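Local coordinates for protein alkylhalidase CmlS (Streptomyces venezuelae, PDB 3I3L) that is a flavin-dependent halogenase of chloramphenicol biosynthesis that carries its FAD bound covalently to an aspartate, at residues V49-F57 with I143-V151; G249-S257 with S388-I396. All blocks are in the same frame, centred on the assembly; numbering follows the deposited sequence.

Contact 1 (V49-F57 with I143-V151). With FAD (flavin-adenine dinucleotide), chain B.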
# COMPACT_ATOMS: atom_id res chain seq x y z
N VAL A 49 21.74 -8.80 -13.02
CA VAL A 49 21.48 -8.25 -11.68
C VAL A 49 22.53 -8.65 -10.66
O VAL A 49 22.92 -9.82 -10.58
CB VAL A 49 20.07 -8.64 -11.17
CG1 VAL A 49 19.88 -8.12 -9.79
CG2 VAL A 49 18.97 -8.09 -12.11
N THR A 50 22.96 -7.69 -9.85
CA THR A 50 23.71 -8.00 -8.63
C THR A 50 23.04 -7.41 -7.34
O THR A 50 22.73 -6.25 -7.30
CB THR A 50 25.19 -7.59 -8.78
OG1 THR A 50 25.78 -8.36 -9.87
CG2 THR A 50 25.96 -7.88 -7.50
N ILE A 51 22.85 -8.23 -6.31
CA ILE A 51 22.26 -7.77 -5.07
C ILE A 51 23.27 -7.78 -3.95
O ILE A 51 23.82 -8.86 -3.62
CB ILE A 51 21.06 -8.67 -4.65
CG1 ILE A 51 19.99 -8.71 -5.75
CG2 ILE A 51 20.53 -8.17 -3.34
CD1 ILE A 51 18.86 -9.72 -5.51
N TYR A 52 23.47 -6.61 -3.32
CA TYR A 52 24.35 -6.43 -2.17
C TYR A 52 23.52 -6.24 -0.90
O TYR A 52 22.78 -5.27 -0.79
CB TYR A 52 25.21 -5.18 -2.37
CG TYR A 52 26.05 -5.21 -3.63
CD1 TYR A 52 27.32 -5.83 -3.64
CD2 TYR A 52 25.60 -4.63 -4.80
CE1 TYR A 52 28.11 -5.88 -4.77
CE2 TYR A 52 26.37 -4.68 -5.97
CZ TYR A 52 27.63 -5.32 -5.94
OH TYR A 52 28.39 -5.40 -7.04
N GLU A 53 23.59 -7.21 0.03
CA GLU A 53 22.88 -7.19 1.29
C GLU A 53 23.89 -7.14 2.43
O GLU A 53 24.81 -7.99 2.49
CB GLU A 53 22.00 -8.43 1.38
CG GLU A 53 21.45 -8.75 2.79
CD GLU A 53 20.64 -7.61 3.40
OE1 GLU A 53 19.67 -7.18 2.75
OE2 GLU A 53 20.98 -7.12 4.50
N ARG A 54 23.77 -6.15 3.33
CA ARG A 54 24.81 -6.01 4.40
C ARG A 54 24.74 -7.13 5.46
O ARG A 54 25.73 -7.39 6.17
CB ARG A 54 24.68 -4.66 5.12
CG ARG A 54 23.30 -4.49 5.79
CD ARG A 54 23.16 -3.17 6.52
NE ARG A 54 21.86 -3.11 7.23
CZ ARG A 54 21.37 -2.00 7.80
NH1 ARG A 54 22.06 -0.84 7.72
NH2 ARG A 54 20.16 -2.04 8.40
N SER A 55 23.58 -7.76 5.61
CA SER A 55 23.43 -8.73 6.70
C SER A 55 23.67 -10.13 6.20
O SER A 55 23.79 -10.37 5.00
CB SER A 55 22.01 -8.70 7.30
OG SER A 55 21.75 -7.49 8.02
N ALA A 56 23.68 -11.07 7.13
CA ALA A 56 23.66 -12.46 6.82
C ALA A 56 22.23 -12.88 7.01
O ALA A 56 21.62 -12.48 8.02
CB ALA A 56 24.57 -13.19 7.84
N PHE A 57 21.67 -13.66 6.07
CA PHE A 57 20.32 -14.20 6.25
C PHE A 57 20.41 -15.61 6.80
O PHE A 57 21.35 -16.35 6.48
CB PHE A 57 19.53 -14.22 4.94
CG PHE A 57 19.01 -12.87 4.51
CD1 PHE A 57 19.49 -11.69 5.09
CD2 PHE A 57 18.05 -12.77 3.50
CE1 PHE A 57 19.03 -10.45 4.69
CE2 PHE A 57 17.61 -11.57 3.09
CZ PHE A 57 18.08 -10.37 3.70
N ILE A 143 21.10 -15.04 -10.44
CA ILE A 143 21.33 -13.68 -9.95
C ILE A 143 22.43 -13.74 -8.95
O ILE A 143 22.42 -14.59 -8.05
CB ILE A 143 20.04 -13.05 -9.26
CG1 ILE A 143 18.95 -12.79 -10.31
CG2 ILE A 143 20.42 -11.82 -8.55
CD1 ILE A 143 17.43 -12.87 -9.76
N THR A 144 23.37 -12.81 -9.08
CA THR A 144 24.50 -12.73 -8.16
C THR A 144 24.09 -12.08 -6.85
O THR A 144 23.54 -10.96 -6.85
CB THR A 144 25.65 -11.85 -8.81
OG1 THR A 144 25.96 -12.37 -10.10
CG2 THR A 144 26.93 -11.85 -7.92
N VAL A 145 24.36 -12.74 -5.73
CA VAL A 145 23.95 -12.21 -4.45
C VAL A 145 25.15 -12.20 -3.51
O VAL A 145 25.75 -13.24 -3.31
CB VAL A 145 22.74 -13.03 -3.81
CG1 VAL A 145 22.52 -12.64 -2.35
CG2 VAL A 145 21.45 -12.87 -4.62
N HIS A 146 25.47 -11.06 -2.92
CA HIS A 146 26.48 -10.97 -1.90
C HIS A 146 25.86 -10.57 -0.56
O HIS A 146 25.55 -9.39 -0.32
CB HIS A 146 27.55 -9.93 -2.26
CG HIS A 146 28.17 -10.11 -3.62
ND1 HIS A 146 28.81 -11.27 -3.99
CD2 HIS A 146 28.31 -9.25 -4.67
CE1 HIS A 146 29.29 -11.13 -5.22
NE2 HIS A 146 29.00 -9.91 -5.65
N GLU A 147 25.75 -11.54 0.34
CA GLU A 147 25.36 -11.28 1.71
C GLU A 147 26.56 -10.74 2.45
O GLU A 147 27.68 -10.83 1.96
CB GLU A 147 24.81 -12.53 2.39
CG GLU A 147 23.40 -12.88 1.94
CD GLU A 147 22.89 -14.12 2.57
OE1 GLU A 147 23.11 -14.32 3.80
OE2 GLU A 147 22.24 -14.92 1.86
N GLU A 148 26.32 -10.16 3.61
CA GLU A 148 27.38 -9.56 4.43
C GLU A 148 28.29 -8.64 3.61
O GLU A 148 29.51 -8.63 3.80
CB GLU A 148 28.21 -10.64 5.15
CG GLU A 148 27.37 -11.56 6.05
CD GLU A 148 28.24 -12.61 6.80
OE1 GLU A 148 28.87 -13.46 6.15
OE2 GLU A 148 28.28 -12.58 8.04
N THR A 149 27.70 -7.83 2.72
CA THR A 149 28.46 -6.96 1.84
C THR A 149 27.69 -5.62 1.79
O THR A 149 26.90 -5.40 0.87
CB THR A 149 28.56 -7.57 0.39
OG1 THR A 149 29.13 -8.88 0.43
CG2 THR A 149 29.44 -6.73 -0.52
N PRO A 150 27.88 -4.76 2.80
CA PRO A 150 27.19 -3.51 2.82
C PRO A 150 27.68 -2.57 1.71
O PRO A 150 28.87 -2.54 1.40
CB PRO A 150 27.59 -2.91 4.19
CG PRO A 150 28.81 -3.61 4.61
CD PRO A 150 28.69 -4.96 4.03
N VAL A 151 26.76 -1.79 1.15
CA VAL A 151 27.12 -0.75 0.18
C VAL A 151 27.39 0.54 0.95
O VAL A 151 26.52 1.14 1.58
CB VAL A 151 26.05 -0.49 -0.83
CG1 VAL A 151 26.40 0.74 -1.69
CG2 VAL A 151 25.78 -1.72 -1.68
PA FAD B . 13.66 -3.84 4.40
O1A FAD B . 14.14 -2.98 5.54
O2A FAD B . 12.70 -4.93 4.74
O5B FAD B . 14.97 -4.47 3.66
C5B FAD B . 16.09 -3.66 3.38
C4B FAD B . 17.41 -4.47 3.44
O4B FAD B . 18.48 -3.59 3.04
C3B FAD B . 17.74 -4.96 4.83
O3B FAD B . 17.83 -6.35 4.83
C2B FAD B . 19.11 -4.33 5.15
O2B FAD B . 19.97 -5.26 5.73
C1B FAD B . 19.63 -3.89 3.79
N9A FAD B . 20.51 -2.74 3.74
C8A FAD B . 20.34 -1.54 4.36
N7A FAD B . 21.37 -0.73 4.02
C5A FAD B . 22.24 -1.42 3.25
C6A FAD B . 23.44 -1.07 2.66
N6A FAD B . 23.94 0.14 2.80
N1A FAD B . 24.06 -2.00 1.88
C2A FAD B . 23.55 -3.27 1.71
N3A FAD B . 22.37 -3.59 2.29
C4A FAD B . 21.71 -2.68 3.05
N1 FAD B . 4.71 -4.09 6.44
C2 FAD B . 3.72 -4.99 6.06
O2 FAD B . 3.61 -5.23 4.86
N3 FAD B . 2.89 -5.57 6.98
C4 FAD B . 3.01 -5.28 8.31
O4 FAD B . 2.24 -5.85 9.14
C4X FAD B . 3.97 -4.35 8.71
N5 FAD B . 4.13 -4.05 10.03
C5X FAD B . 5.15 -3.22 10.42
C6 FAD B . 5.31 -2.89 11.77
C7 FAD B . 6.29 -1.99 12.15
C7M FAD B . 6.50 -1.64 13.60
C8 FAD B . 7.12 -1.47 11.16
C8M FAD B . 8.25 -0.59 11.53
C9 FAD B . 6.95 -1.75 9.80
C9A FAD B . 5.95 -2.64 9.46
N10 FAD B . 5.83 -2.96 8.14
C10 FAD B . 4.82 -3.76 7.75
C1' FAD B . 6.67 -2.16 7.19
C2' FAD B . 7.51 -3.09 6.35
O2' FAD B . 8.16 -3.95 7.20
C3' FAD B . 8.48 -2.41 5.42
O3' FAD B . 7.77 -1.59 4.52
C4' FAD B . 9.26 -3.47 4.57
O4' FAD B . 10.14 -4.23 5.36
C5' FAD B . 10.11 -2.76 3.52
O5' FAD B . 10.76 -3.69 2.71
P FAD B . 12.11 -3.20 2.05
O1P FAD B . 11.91 -1.81 1.47
O2P FAD B . 12.67 -4.29 1.16
O3P FAD B . 13.10 -2.87 3.29
O HOH W 1 24.10 -11.75 -12.31
O HOH W 2 21.01 -16.90 3.18
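Ile51 N donates to Thr144 O, and Ile51 O receives His146 N at 2.8 Å, both bonds close to linear, which joins strand 49-52 to the edge strand 144-146 in parallel register; Glu53 N to His146 O continues the pattern. Beyond the strands, Thr149 N reaches Glu53 O from above the carbonyl plane, and Glu148 N does the same to Ser55 O, so the two segments stay paired there. Glu147 sets OE1 2.8 Å from Phe57 N, which meets it from above the carboxylate plane; Arg139 of helix 127-140 pairs with OE2.

Apolar and aromatic contacts fall on two faces. Ile51 CD1 lies 4.0 Å from Ile143 CG2 and also meets Val145 CG2, on the face covered by helix 127-140. On the other, His146 CD2 comes 3.4 Å from Tyr52 CE1, the rings inclined at 41°, while Val151 CG2 packs on Tyr52 CB.

Glu53 OE1 accepts from ribose O3B of FAD at 2.9 Å. FAD C8A lies over the centre of one face of the Arg54 guanidinium, 3.5 Å above that group's plane, and Pro150 CB backs Arg54 CB. Val151 reads the adenine edge, its N donating to FAD N1A at 2.8 Å and its O accepting from N6A. An acidic residue holding the ribose at the end of the second strand is characteristic of the Rossmann-type dinucleotide-binding fold.

Contact 2 (G249-S257 with S388-I396); sequences GLVVDRSKS and SEFWRKRRI
The Phe390 ring presents its edge to the strand, with Asp253 N in its plane 3.5 Å from CD1, while one face carries Arg394 CD. The Arg394 guanidinium in turn has Phe390 CE1 3.3 Å off one face, near the rim, and Asp253 OD1 at its edge. CG of Phe390 lies anti to the backbone N (chi1 -172°), which carries the ring off helix 389-394 to the backbone of Val252 and Asp253.

Arg394 grips Asp253 end-on in a salt bridge: NH1 and NH2 each stand 3.0 Å from the single atom OD1, which they meet on its anti side, the guanidinium and carboxylate planes 86° apart. NH1 also donates to Phe390 O, and NH2 to Asn205 of strand 203-213, fixing the rotation of the group. Asp253 OD2 serves its own segment, taking Ser255 N at 3.0 Å in an Asx turn, Ser255 OG, and Arg254 NH1. An asparagine in place of Asp253 would probably leave Arg394 without its counter-charge across the contact and weaken the hold between strand end and helix.

Arg254 NH1 makes the second salt bridge across, to Glu389 OE1 at 3.2 Å, from above the carboxylate plane; Lys393 NZ pairs with OE1 within the helix segment. Two acids are interleaved with three bases, and the cations probably ease the approach of Asp253 OD2 to Glu389 OE1, making this a salt-bridge network that ties the strand's end to the short helix.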
# COMPACT_ATOMS: atom_id res chain seq x y z
N GLY A 249 2.09 -5.73 19.09
CA GLY A 249 2.87 -4.48 19.03
C GLY A 249 2.06 -3.27 19.47
O GLY A 249 0.83 -3.22 19.28
N LEU A 250 2.75 -2.30 20.08
CA LEU A 250 2.14 -1.01 20.39
C LEU A 250 2.64 0.01 19.38
O LEU A 250 3.83 0.12 19.13
CB LEU A 250 2.55 -0.52 21.82
CG LEU A 250 2.46 -1.61 22.91
CD1 LEU A 250 3.09 -1.13 24.22
CD2 LEU A 250 1.01 -2.04 23.18
N VAL A 251 1.73 0.80 18.86
CA VAL A 251 2.13 1.97 18.07
C VAL A 251 1.70 3.22 18.84
O VAL A 251 0.51 3.45 19.07
CB VAL A 251 1.53 1.93 16.63
CG1 VAL A 251 1.96 3.15 15.80
CG2 VAL A 251 2.00 0.62 15.92
N VAL A 252 2.69 4.02 19.25
CA VAL A 252 2.48 5.16 20.13
C VAL A 252 3.20 6.35 19.51
O VAL A 252 3.80 6.22 18.41
CB VAL A 252 3.01 4.89 21.54
CG1 VAL A 252 2.25 3.73 22.19
CG2 VAL A 252 4.54 4.56 21.55
N ASP A 253 3.12 7.52 20.14
CA ASP A 253 3.67 8.74 19.54
C ASP A 253 5.15 8.81 19.90
O ASP A 253 5.56 8.21 20.89
CB ASP A 253 2.93 9.97 20.02
CG ASP A 253 3.40 11.24 19.35
OD1 ASP A 253 3.12 11.44 18.15
OD2 ASP A 253 4.11 12.04 20.03
N ARG A 254 5.95 9.53 19.13
CA ARG A 254 7.37 9.53 19.39
C ARG A 254 7.67 10.21 20.71
O ARG A 254 8.77 10.03 21.25
CB ARG A 254 8.18 10.19 18.25
CG ARG A 254 8.39 11.68 18.33
CD ARG A 254 7.11 12.46 18.21
NE ARG A 254 7.37 13.87 17.96
CZ ARG A 254 6.87 14.87 18.72
NH1 ARG A 254 6.06 14.60 19.76
NH2 ARG A 254 7.12 16.14 18.40
N SER A 255 6.71 11.00 21.22
CA SER A 255 6.83 11.65 22.56
C SER A 255 6.98 10.66 23.69
O SER A 255 7.31 11.07 24.82
CB SER A 255 5.63 12.57 22.88
OG SER A 255 4.40 11.85 22.98
N LYS A 256 6.74 9.37 23.42
CA LYS A 256 6.89 8.30 24.44
C LYS A 256 8.31 7.80 24.50
O LYS A 256 8.64 6.90 25.33
CB LYS A 256 5.96 7.09 24.20
CG LYS A 256 4.47 7.41 24.22
CD LYS A 256 4.03 7.83 25.68
CE LYS A 256 2.51 8.17 25.75
NZ LYS A 256 2.07 8.35 27.14
N SER A 257 9.16 8.35 23.62
CA SER A 257 10.59 7.90 23.54
C SER A 257 11.25 8.06 24.87
O SER A 257 11.93 7.13 25.35
CB SER A 257 11.41 8.67 22.46
OG SER A 257 10.82 8.43 21.15
N SER A 388 -5.17 12.78 23.89
CA SER A 388 -3.74 12.57 24.07
C SER A 388 -2.95 13.14 22.90
O SER A 388 -3.51 13.41 21.84
CB SER A 388 -3.43 11.06 24.27
OG SER A 388 -3.58 10.38 23.04
N GLU A 389 -1.65 13.35 23.08
CA GLU A 389 -0.77 13.80 21.98
C GLU A 389 -0.82 12.86 20.74
O GLU A 389 -0.81 13.32 19.61
CB GLU A 389 0.68 13.97 22.45
CG GLU A 389 1.52 14.76 21.42
CD GLU A 389 2.86 15.23 21.95
OE1 GLU A 389 3.58 15.94 21.20
OE2 GLU A 389 3.20 14.95 23.14
N PHE A 390 -0.97 11.56 20.97
CA PHE A 390 -1.13 10.64 19.86
C PHE A 390 -2.29 11.05 18.94
O PHE A 390 -2.09 11.26 17.76
CB PHE A 390 -1.33 9.18 20.31
CG PHE A 390 -1.30 8.22 19.15
CD1 PHE A 390 -0.10 7.70 18.67
CD2 PHE A 390 -2.48 7.89 18.48
CE1 PHE A 390 -0.07 6.85 17.54
CE2 PHE A 390 -2.44 7.02 17.34
CZ PHE A 390 -1.23 6.51 16.91
N TRP A 391 -3.49 11.13 19.50
CA TRP A 391 -4.68 11.40 18.71
C TRP A 391 -4.71 12.81 18.14
O TRP A 391 -5.14 13.03 17.02
CB TRP A 391 -5.96 11.02 19.49
CG TRP A 391 -5.96 9.55 19.75
CD1 TRP A 391 -5.66 8.92 20.93
CD2 TRP A 391 -6.18 8.53 18.80
NE1 TRP A 391 -5.70 7.54 20.76
CE2 TRP A 391 -6.00 7.27 19.46
CE3 TRP A 391 -6.44 8.53 17.45
CZ2 TRP A 391 -6.10 6.05 18.81
CZ3 TRP A 391 -6.55 7.30 16.79
CH2 TRP A 391 -6.39 6.09 17.47
N ARG A 392 -4.20 13.75 18.92
CA ARG A 392 -4.18 15.16 18.58
C ARG A 392 -3.24 15.43 17.40
O ARG A 392 -3.49 16.31 16.58
CB ARG A 392 -3.70 15.95 19.82
CG ARG A 392 -3.43 17.42 19.60
CD ARG A 392 -3.40 18.22 20.99
NE ARG A 392 -2.29 17.87 21.84
CZ ARG A 392 -2.35 17.08 22.94
NH1 ARG A 392 -1.26 16.85 23.65
NH2 ARG A 392 -3.48 16.53 23.35
N LYS A 393 -2.10 14.76 17.37
CA LYS A 393 -1.20 14.96 16.26
C LYS A 393 -1.81 14.40 14.98
O LYS A 393 -1.54 14.91 13.93
CB LYS A 393 0.22 14.37 16.54
CG LYS A 393 0.95 15.04 17.75
CD LYS A 393 1.20 16.55 17.48
CE LYS A 393 2.13 17.21 18.51
NZ LYS A 393 3.53 17.31 17.96
N ARG A 394 -2.62 13.36 15.08
CA ARG A 394 -3.00 12.61 13.88
C ARG A 394 -4.39 12.91 13.33
O ARG A 394 -4.66 12.67 12.12
CB ARG A 394 -2.81 11.11 14.10
CG ARG A 394 -1.37 10.73 14.12
CD ARG A 394 -1.17 9.44 14.94
NE ARG A 394 0.24 9.14 15.10
CZ ARG A 394 1.05 9.75 15.98
NH1 ARG A 394 0.58 10.70 16.79
NH2 ARG A 394 2.32 9.41 16.09
N ARG A 395 -5.27 13.46 14.17
CA ARG A 395 -6.64 13.70 13.76
C ARG A 395 -6.64 14.91 12.90
O ARG A 395 -5.75 15.72 13.03
CB ARG A 395 -7.58 13.88 14.98
CG ARG A 395 -7.48 15.25 15.73
CD ARG A 395 -8.29 15.21 17.09
NE ARG A 395 -7.91 16.35 17.93
CZ ARG A 395 -7.44 16.30 19.19
NH1 ARG A 395 -7.31 15.15 19.88
NH2 ARG A 395 -7.07 17.44 19.79
N ILE A 396 -7.62 15.04 12.00
CA ILE A 396 -7.64 16.16 11.10
C ILE A 396 -7.74 17.52 11.86
O ILE A 396 -8.49 17.65 12.85
CB ILE A 396 -8.82 16.02 10.10
CG1 ILE A 396 -8.38 15.15 8.93
CG2 ILE A 396 -9.35 17.45 9.59
CD1 ILE A 396 -9.59 14.49 8.20

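Overall arrangement
Both contacts are partly buried and lie toward opposite ends of the extended FAD, their centres about 36 Å apart and nearest atoms about 19 Å apart. Contact 1 belongs to the mostly parallel sheet of the dinucleotide-binding fold and touches the adenosine half of the cofactor directly; contact 2 fastens a strand of the separate, larger mixed sheet to the short helix 389-394, and its Val251 side chain comes within about 6 Å of FAD, nearest atoms. They share no helix or strand. Main-chain pairing between strands dominates the first, with acidic side chains used on ribose and loop amides. In the second, strand and helix are joined by side-chain charges and an aromatic edge.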